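Local coordinates for interferon-inducible protein AIM2 (Mus musculus, PDB 4JBM), which senses double-stranded DNA in the cytosol through its HIN domain, the part present here, and triggers assembly of the AIM2 inflammasome, leading to pyroptosis, at residues P14-E18 with P178-F182; A32-F37 with H84-V90; V112-V118 with D156-F162. All coordinates share one frame; numbering follows the deposited sequence.

Contact 3 (112-118 with 156-162) is the most buried of the three, a strand pairing held by backbone hydrogen bonds inside the second OB fold of the HIN domain. Contacts 1 and 2 lie on the surface, on opposite sides of the chain's centre, with centres 27 Å apart. Contact 1 joins the two OB folds through a disulfide and an aromatic pair; it touches contact 3, because strands 181-185 and 157-160 are neighbours in one sheet. Contact 2 packs a loop of the first fold against the start of helix 88-95 by apolar contacts, and a phosphate of the DNA is held on its helix side.

Contact 1: P14-E18 with P178-F182; sequences PFECE and PCSFF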
# COMPACT_ATOMS: atom_id res chain seq x y z
N PRO A 14 -12.50 -2.50 4.22
CA PRO A 14 -11.96 -2.09 5.52
C PRO A 14 -11.62 -3.26 6.43
O PRO A 14 -12.29 -4.29 6.42
CB PRO A 14 -13.10 -1.27 6.13
CG PRO A 14 -13.87 -0.76 4.95
CD PRO A 14 -13.81 -1.89 3.95
N PHE A 15 -10.56 -3.09 7.21
CA PHE A 15 -10.10 -4.10 8.15
C PHE A 15 -9.78 -3.37 9.43
O PHE A 15 -9.47 -2.18 9.41
CB PHE A 15 -8.85 -4.80 7.62
CG PHE A 15 -7.67 -3.88 7.42
CD1 PHE A 15 -7.59 -3.07 6.30
CD2 PHE A 15 -6.63 -3.84 8.35
CE1 PHE A 15 -6.50 -2.23 6.10
CE2 PHE A 15 -5.53 -2.99 8.15
CZ PHE A 15 -5.47 -2.19 7.02
N GLU A 16 -9.82 -4.08 10.56
CA GLU A 16 -9.52 -3.41 11.81
C GLU A 16 -8.03 -3.16 11.91
O GLU A 16 -7.22 -4.06 11.69
CB GLU A 16 -9.98 -4.24 13.02
CG GLU A 16 -9.46 -3.68 14.33
CD GLU A 16 -9.89 -4.48 15.54
OE1 GLU A 16 -10.55 -5.52 15.36
OE2 GLU A 16 -9.56 -4.07 16.67
N CYS A 17 -7.68 -1.93 12.24
CA CYS A 17 -6.29 -1.53 12.38
C CYS A 17 -6.15 -0.82 13.72
O CYS A 17 -7.15 -0.63 14.42
CB CYS A 17 -5.92 -0.61 11.22
SG CYS A 17 -4.27 0.10 11.31
N GLU A 18 -4.93 -0.46 14.11
CA GLU A 18 -4.74 0.30 15.34
C GLU A 18 -4.94 1.79 15.10
O GLU A 18 -6.07 2.27 15.01
CB GLU A 18 -3.35 0.04 15.94
CG GLU A 18 -2.81 1.18 16.80
CD GLU A 18 -3.59 1.38 18.09
OE1 GLU A 18 -4.40 0.50 18.45
OE2 GLU A 18 -3.37 2.41 18.76
N PRO A 178 1.60 0.16 11.83
CA PRO A 178 0.40 -0.25 12.57
C PRO A 178 -0.79 -0.50 11.65
O PRO A 178 -1.59 -1.40 11.89
CB PRO A 178 0.13 0.94 13.50
CG PRO A 178 0.83 2.09 12.86
CD PRO A 178 2.06 1.49 12.25
N CYS A 179 -0.90 0.30 10.59
CA CYS A 179 -2.02 0.16 9.66
C CYS A 179 -1.60 -0.43 8.32
O CYS A 179 -2.27 -0.21 7.31
CB CYS A 179 -2.72 1.50 9.46
SG CYS A 179 -3.79 2.02 10.82
N SER A 180 -0.50 -1.18 8.31
CA SER A 180 -0.11 -1.90 7.11
C SER A 180 -0.94 -3.17 6.98
O SER A 180 -1.45 -3.70 7.97
CB SER A 180 1.38 -2.27 7.14
OG SER A 180 2.18 -1.11 7.33
N PHE A 181 -1.10 -3.64 5.76
CA PHE A 181 -1.68 -4.95 5.51
C PHE A 181 -0.58 -5.83 4.90
O PHE A 181 0.21 -5.36 4.08
CB PHE A 181 -2.87 -4.84 4.56
CG PHE A 181 -3.79 -6.02 4.61
CD1 PHE A 181 -3.48 -7.18 3.92
CD2 PHE A 181 -4.97 -5.95 5.31
CE1 PHE A 181 -4.33 -8.27 3.96
CE2 PHE A 181 -5.83 -7.03 5.36
CZ PHE A 181 -5.51 -8.19 4.68
N PHE A 182 -0.54 -7.10 5.29
CA PHE A 182 0.48 -8.01 4.79
C PHE A 182 -0.19 -9.32 4.46
O PHE A 182 -1.01 -9.81 5.23
CB PHE A 182 1.56 -8.21 5.86
CG PHE A 182 2.59 -9.25 5.51
CD1 PHE A 182 3.70 -8.90 4.77
CD2 PHE A 182 2.46 -10.56 5.95
CE1 PHE A 182 4.66 -9.83 4.45
CE2 PHE A 182 3.42 -11.51 5.63
CZ PHE A 182 4.53 -11.14 4.89
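Pro178 and Cys179 meet Glu18 and Cys17 where the two OB folds of the HIN domain are stitched together, strand 4-16 belonging to the first fold and strand 181-185 to the second. The touching parts run in nearly opposite directions, 161° apart. At Pro178 the approach is loose: its CB stands 4.3 Å from CB of Glu18, whose carboxylate turns away. The carbonyl O of Pro178 comes closer, 3.1 Å from SG of Cys17.

Cys179 supplies the covalent tie, its SG bonded to SG of Cys17 at 2.0 Å. The two half-cystines reach the bond differently: SG of Cys17 lies anti to its own backbone N (chi1 175°), whereas SG of Cys179 sits beside its backbone N. Ile26 of strand 25-32 packs on both cysteines. The carbonyl O of Cys179 also meets the Phe15 ring at its edge, 3.8 Å from CZ.

The CB of Ser180 points away from 14-18, and its hydroxyl is hydrogen-bonded to Gly177 N and to Phe162 O. Phe181 then returns to the interface as the edge partner of a T-shaped stack, its ring centroid 5.2 Å from that of Phe15 and the planes 86° apart. The touching atom is CD2 of Phe181, poised 3.8 Å above the Phe15 plane over the centre of the ring.

Contact 2: A32-F37 with H84-V90; sequences ATETDF and HEVPNNV. With nucleotides of chain C.
Val90 packs on Asp36, and Val86 on Ala32, to form the close-packed side of this contact, their methyls fitted against the turn that links strands 25-32 and 37-42. CG1 of Val90 lies anti to its backbone N (chi1 179°) and comes within 3.7 Å of Asp36 C. Ala32 CB approaches the other valine, 3.9 Å from Val86 CG1, while Val86 CG2 is nearly as close to it. Phe37 adds its CB against Val90 CG1, and its side chain also touches Arg93 and Ala94 farther along the helix.

The turn itself is braced from within by the Thr33 N to Asp36 O bond. The joint sets a strand-connecting loop of the first OB fold against helix 88-95, for which Pro87 is the N-cap. Pro87 CG rests 3.4 Å from Glu34 O.

Toward solvent the fit changes character. Glu34 stretches out beyond CG and crosses His84 at about a right angle, its CD lying over one ring face, offset toward the rim. Carboxylate and ring planes are 43° apart; Glu34 OE2 and His84 ND1 approach to 3.1 Å, yet the angle is poor for hydrogen bonding.

Asn89, on the helix but not touching 32-37, faces the DNA: its ND2 gives a hydrogen bond to OP2 of DG8 of chain C, modelled at 2.5 Å, a length short enough to be doubtful.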
# COMPACT_ATOMS: atom_id res chain seq x y z
N ALA A 32 -6.48 8.95 -8.51
CA ALA A 32 -5.67 9.63 -9.50
C ALA A 32 -6.34 10.86 -10.05
O ALA A 32 -7.56 10.92 -10.18
CB ALA A 32 -5.31 8.68 -10.64
N THR A 33 -5.53 11.85 -10.38
CA THR A 33 -6.01 12.99 -11.15
C THR A 33 -5.61 12.73 -12.59
O THR A 33 -5.21 11.62 -12.93
CB THR A 33 -5.39 14.30 -10.66
OG1 THR A 33 -3.96 14.22 -10.68
CG2 THR A 33 -5.85 14.59 -9.25
N GLU A 34 -5.71 13.75 -13.43
CA GLU A 34 -5.35 13.61 -14.83
C GLU A 34 -3.83 13.61 -15.03
O GLU A 34 -3.36 13.37 -16.14
CB GLU A 34 -6.00 14.74 -15.63
CG GLU A 34 -7.48 14.53 -15.89
CD GLU A 34 -8.15 15.75 -16.48
OE1 GLU A 34 -7.51 16.82 -16.51
OE2 GLU A 34 -9.31 15.64 -16.94
N THR A 35 -3.08 13.86 -13.96
CA THR A 35 -1.63 14.00 -14.07
C THR A 35 -0.87 12.93 -13.32
O THR A 35 0.17 12.47 -13.77
CB THR A 35 -1.15 15.36 -13.53
OG1 THR A 35 -2.27 16.21 -13.29
CG2 THR A 35 -0.19 16.01 -14.53
N ASP A 36 -1.41 12.52 -12.17
CA ASP A 36 -0.71 11.55 -11.32
C ASP A 36 -1.68 10.79 -10.43
O ASP A 36 -2.89 11.03 -10.42
CB ASP A 36 0.36 12.25 -10.47
CG ASP A 36 1.54 11.34 -10.15
OD1 ASP A 36 1.35 10.11 -10.12
OD2 ASP A 36 2.65 11.86 -9.94
N PHE A 37 -1.13 9.85 -9.67
CA PHE A 37 -1.91 9.09 -8.71
C PHE A 37 -1.30 9.28 -7.32
O PHE A 37 -0.13 9.65 -7.17
CB PHE A 37 -1.87 7.60 -9.05
CG PHE A 37 -0.50 6.99 -8.91
CD1 PHE A 37 0.42 7.06 -9.95
CD2 PHE A 37 -0.12 6.39 -7.71
CE1 PHE A 37 1.69 6.52 -9.80
CE2 PHE A 37 1.15 5.86 -7.56
CZ PHE A 37 2.06 5.92 -8.61
N HIS A 84 -13.31 14.14 -16.14
CA HIS A 84 -11.92 13.74 -16.02
C HIS A 84 -11.71 12.30 -16.44
O HIS A 84 -12.53 11.42 -16.18
CB HIS A 84 -11.41 13.90 -14.58
CG HIS A 84 -11.21 15.32 -14.16
ND1 HIS A 84 -11.58 16.40 -14.94
CD2 HIS A 84 -10.65 15.85 -13.05
CE1 HIS A 84 -11.27 17.52 -14.32
NE2 HIS A 84 -10.69 17.21 -13.16
N GLU A 85 -10.59 12.09 -17.12
CA GLU A 85 -10.16 10.77 -17.53
C GLU A 85 -8.70 10.60 -17.16
O GLU A 85 -7.88 11.48 -17.41
CB GLU A 85 -10.33 10.61 -19.05
CG GLU A 85 -11.77 10.65 -19.54
CD GLU A 85 -11.87 10.71 -21.06
OE1 GLU A 85 -11.49 11.75 -21.64
OE2 GLU A 85 -12.33 9.72 -21.66
N VAL A 86 -8.38 9.46 -16.56
CA VAL A 86 -7.02 9.17 -16.17
C VAL A 86 -6.31 8.55 -17.36
O VAL A 86 -6.79 7.56 -17.91
CB VAL A 86 -6.97 8.20 -14.97
CG1 VAL A 86 -5.54 8.01 -14.49
CG2 VAL A 86 -7.85 8.70 -13.84
N PRO A 87 -5.17 9.13 -17.77
CA PRO A 87 -4.33 8.54 -18.83
C PRO A 87 -3.97 7.09 -18.51
O PRO A 87 -3.85 6.73 -17.34
CB PRO A 87 -3.07 9.40 -18.80
CG PRO A 87 -3.53 10.74 -18.29
CD PRO A 87 -4.66 10.44 -17.32
N ASN A 88 -3.82 6.26 -19.54
CA ASN A 88 -3.53 4.85 -19.34
C ASN A 88 -2.30 4.57 -18.47
O ASN A 88 -2.34 3.70 -17.60
CB ASN A 88 -3.36 4.14 -20.69
CG ASN A 88 -4.67 3.98 -21.44
OD1 ASN A 88 -5.75 3.99 -20.84
ND2 ASN A 88 -4.58 3.85 -22.76
N ASN A 89 -1.22 5.31 -18.71
CA ASN A 89 0.03 5.01 -18.02
C ASN A 89 0.04 5.49 -16.56
O ASN A 89 0.84 5.02 -15.76
CB ASN A 89 1.25 5.54 -18.76
CG ASN A 89 2.50 4.76 -18.39
OD1 ASN A 89 2.55 3.54 -18.58
ND2 ASN A 89 3.50 5.44 -17.81
N VAL A 90 -0.81 6.46 -16.25
CA VAL A 90 -0.99 6.89 -14.87
C VAL A 90 -1.64 5.76 -14.09
O VAL A 90 -1.18 5.42 -13.00
CB VAL A 90 -1.84 8.17 -14.77
CG1 VAL A 90 -2.02 8.57 -13.31
CG2 VAL A 90 -1.18 9.30 -15.56
P DG C 8 4.34 8.76 -18.71
OP1 DG C 8 3.58 10.01 -18.94
OP2 DG C 8 4.03 7.88 -17.55
O5' DG C 8 4.27 7.87 -20.03
C5' DG C 8 4.76 8.46 -21.25
C4' DG C 8 4.71 7.42 -22.34
O4' DG C 8 5.79 6.46 -22.21
C3' DG C 8 3.40 6.63 -22.35
O3' DG C 8 2.87 6.63 -23.65
C2' DG C 8 3.78 5.23 -21.87
C1' DG C 8 5.24 5.15 -22.29
N9 DG C 8 6.02 4.30 -21.42
C8 DG C 8 6.06 4.29 -20.04
N7 DG C 8 6.85 3.38 -19.53
C5 DG C 8 7.37 2.74 -20.64
C6 DG C 8 8.29 1.67 -20.70
O6 DG C 8 8.86 1.07 -19.77
N1 DG C 8 8.53 1.33 -22.03
C2 DG C 8 7.98 1.95 -23.13
N2 DG C 8 8.37 1.47 -24.32
N3 DG C 8 7.12 2.95 -23.08
C4 DG C 8 6.87 3.29 -21.80

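Contact 3: V112-V118 with D156-F162; sequences VNGLFKV and DKIRLTF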
# COMPACT_ATOMS: atom_id res chain seq x y z
N VAL A 112 4.46 2.24 0.18
CA VAL A 112 4.77 1.21 -0.79
C VAL A 112 3.70 0.13 -0.71
O VAL A 112 3.40 -0.38 0.38
CB VAL A 112 6.15 0.59 -0.53
CG1 VAL A 112 6.40 -0.60 -1.46
CG2 VAL A 112 7.23 1.64 -0.73
N ASN A 113 3.10 -0.18 -1.86
CA ASN A 113 2.25 -1.34 -2.02
C ASN A 113 2.86 -2.17 -3.15
O ASN A 113 3.60 -1.63 -3.97
CB ASN A 113 0.82 -0.95 -2.40
CG ASN A 113 0.23 0.10 -1.48
OD1 ASN A 113 -0.50 -0.22 -0.54
ND2 ASN A 113 0.51 1.36 -1.76
N GLY A 114 2.55 -3.46 -3.21
CA GLY A 114 3.07 -4.28 -4.29
C GLY A 114 3.22 -5.75 -3.96
O GLY A 114 2.91 -6.20 -2.86
N LEU A 115 3.73 -6.49 -4.94
CA LEU A 115 3.86 -7.94 -4.87
C LEU A 115 5.32 -8.28 -5.02
O LEU A 115 5.94 -7.92 -6.02
CB LEU A 115 3.05 -8.60 -5.99
CG LEU A 115 3.06 -10.13 -5.99
CD1 LEU A 115 2.33 -10.70 -4.76
CD2 LEU A 115 2.48 -10.69 -7.29
N PHE A 116 5.88 -9.00 -4.06
CA PHE A 116 7.32 -9.21 -4.04
C PHE A 116 7.73 -10.66 -3.84
O PHE A 116 7.21 -11.33 -2.96
CB PHE A 116 7.96 -8.34 -2.94
CG PHE A 116 7.70 -6.87 -3.10
CD1 PHE A 116 8.52 -6.09 -3.90
CD2 PHE A 116 6.65 -6.27 -2.43
CE1 PHE A 116 8.30 -4.72 -4.02
CE2 PHE A 116 6.42 -4.89 -2.54
CZ PHE A 116 7.24 -4.12 -3.35
N LYS A 117 8.67 -11.11 -4.67
CA LYS A 117 9.25 -12.43 -4.52
C LYS A 117 10.19 -12.40 -3.33
O LYS A 117 11.01 -11.48 -3.19
CB LYS A 117 10.06 -12.84 -5.77
CG LYS A 117 9.26 -13.05 -7.05
CD LYS A 117 10.20 -13.39 -8.19
CE LYS A 117 11.06 -12.18 -8.57
NZ LYS A 117 10.26 -11.02 -9.08
N VAL A 118 10.07 -13.41 -2.47
CA VAL A 118 10.96 -13.56 -1.33
C VAL A 118 11.91 -14.75 -1.48
O VAL A 118 11.49 -15.87 -1.78
CB VAL A 118 10.17 -13.66 -0.00
CG1 VAL A 118 8.93 -14.49 -0.18
CG2 VAL A 118 11.06 -14.20 1.12
N ASP A 156 7.86 -18.17 -2.40
CA ASP A 156 6.56 -17.56 -2.28
C ASP A 156 6.65 -16.06 -2.55
O ASP A 156 7.72 -15.52 -2.81
CB ASP A 156 5.96 -17.79 -0.89
CG ASP A 156 5.62 -19.25 -0.64
OD1 ASP A 156 5.29 -19.97 -1.60
OD2 ASP A 156 5.67 -19.67 0.54
N LYS A 157 5.52 -15.39 -2.45
CA LYS A 157 5.47 -13.96 -2.61
C LYS A 157 4.75 -13.34 -1.43
O LYS A 157 3.96 -14.01 -0.76
CB LYS A 157 4.78 -13.57 -3.92
CG LYS A 157 5.45 -14.09 -5.19
CD LYS A 157 4.70 -13.57 -6.43
CE LYS A 157 5.36 -14.01 -7.71
NZ LYS A 157 4.99 -15.40 -8.03
N ILE A 158 5.07 -12.08 -1.16
CA ILE A 158 4.37 -11.31 -0.16
C ILE A 158 3.71 -10.11 -0.84
O ILE A 158 4.34 -9.41 -1.64
CB ILE A 158 5.30 -10.86 0.98
CG1 ILE A 158 6.51 -10.12 0.43
CG2 ILE A 158 5.75 -12.05 1.77
CD1 ILE A 158 7.53 -9.74 1.52
N ARG A 159 2.43 -9.92 -0.55
CA ARG A 159 1.70 -8.75 -1.03
C ARG A 159 1.64 -7.76 0.12
O ARG A 159 1.05 -8.04 1.17
CB ARG A 159 0.31 -9.16 -1.52
CG ARG A 159 -0.42 -8.13 -2.38
CD ARG A 159 -1.86 -8.56 -2.47
NE ARG A 159 -2.51 -8.39 -1.17
CZ ARG A 159 -3.72 -8.84 -0.86
NH1 ARG A 159 -4.43 -9.53 -1.73
NH2 ARG A 159 -4.20 -8.62 0.36
N LEU A 160 2.30 -6.62 -0.09
CA LEU A 160 2.42 -5.53 0.87
C LEU A 160 1.41 -4.43 0.56
O LEU A 160 1.27 -4.03 -0.60
CB LEU A 160 3.83 -4.93 0.81
CG LEU A 160 5.00 -5.58 1.57
CD1 LEU A 160 4.99 -7.08 1.43
CD2 LEU A 160 6.32 -5.02 1.07
N THR A 161 0.71 -3.96 1.58
CA THR A 161 -0.16 -2.79 1.44
C THR A 161 0.18 -1.76 2.52
O THR A 161 0.15 -2.07 3.71
CB THR A 161 -1.65 -3.18 1.53
OG1 THR A 161 -1.91 -4.34 0.72
CG2 THR A 161 -2.53 -2.03 1.07
N PHE A 162 0.55 -0.55 2.09
CA PHE A 162 0.93 0.53 2.99
C PHE A 162 2.13 0.20 3.87
O PHE A 162 2.11 0.41 5.08
CB PHE A 162 -0.25 0.98 3.87
CG PHE A 162 -0.27 2.45 4.19
CD1 PHE A 162 -0.62 3.39 3.23
CD2 PHE A 162 0.05 2.89 5.47
CE1 PHE A 162 -0.65 4.74 3.54
CE2 PHE A 162 0.03 4.24 5.79
CZ PHE A 162 -0.33 5.17 4.82
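Phe116 and Ile158 face each other as a hydrogen-bonded pair in an antiparallel strand pairing of the second OB fold, where strands 112-118 and 157-160 run 156° apart with axes 4.6 Å from each other. Phe116 N to Ile158 O and Ile158 N to Phe116 O are both 2.9 Å, and Gly114 with Leu160 makes the next such pair. Side chains alternate between two faces.

On the buried face, the Phe116 ring crosses Leu160 at about a right angle, CE2 lying 3.6 Å from Leu160 CD2. The first torsion of Phe116 places CG beside the backbone N; Ile132 of strand 127-134 packs on the same side chain. Ile158 puts CG1 between its backbone N and carbonyl carbon (chi1 54°), within 4.1 Å of Phe116 CB, while Phe182 packs on it from strand 181-185.

The other face carries Leu115, Lys117, Lys157 and Arg159. Here the aliphatic part of Lys157 runs obliquely past Leu115, CD meeting Leu115 CD2 at 3.7 Å. Lys117 lies alongside Lys157 and points the same way, although Lys117 NZ and Lys157 NZ stay 6.9 Å apart. Leu115 also packs on a phosphate of the bound DNA, so the DNA lies against this face at Leu115.

Where the chain turns its corner at Thr161 and Phe162, a side chain takes over from the backbone pairing. Asn113 OD1, also 3.2 Å from Thr161 CG2, accepts a hydrogen bond from Phe162 N at 2.9 Å, with the donor standing above the amide carbonyl plane, 59° out of it.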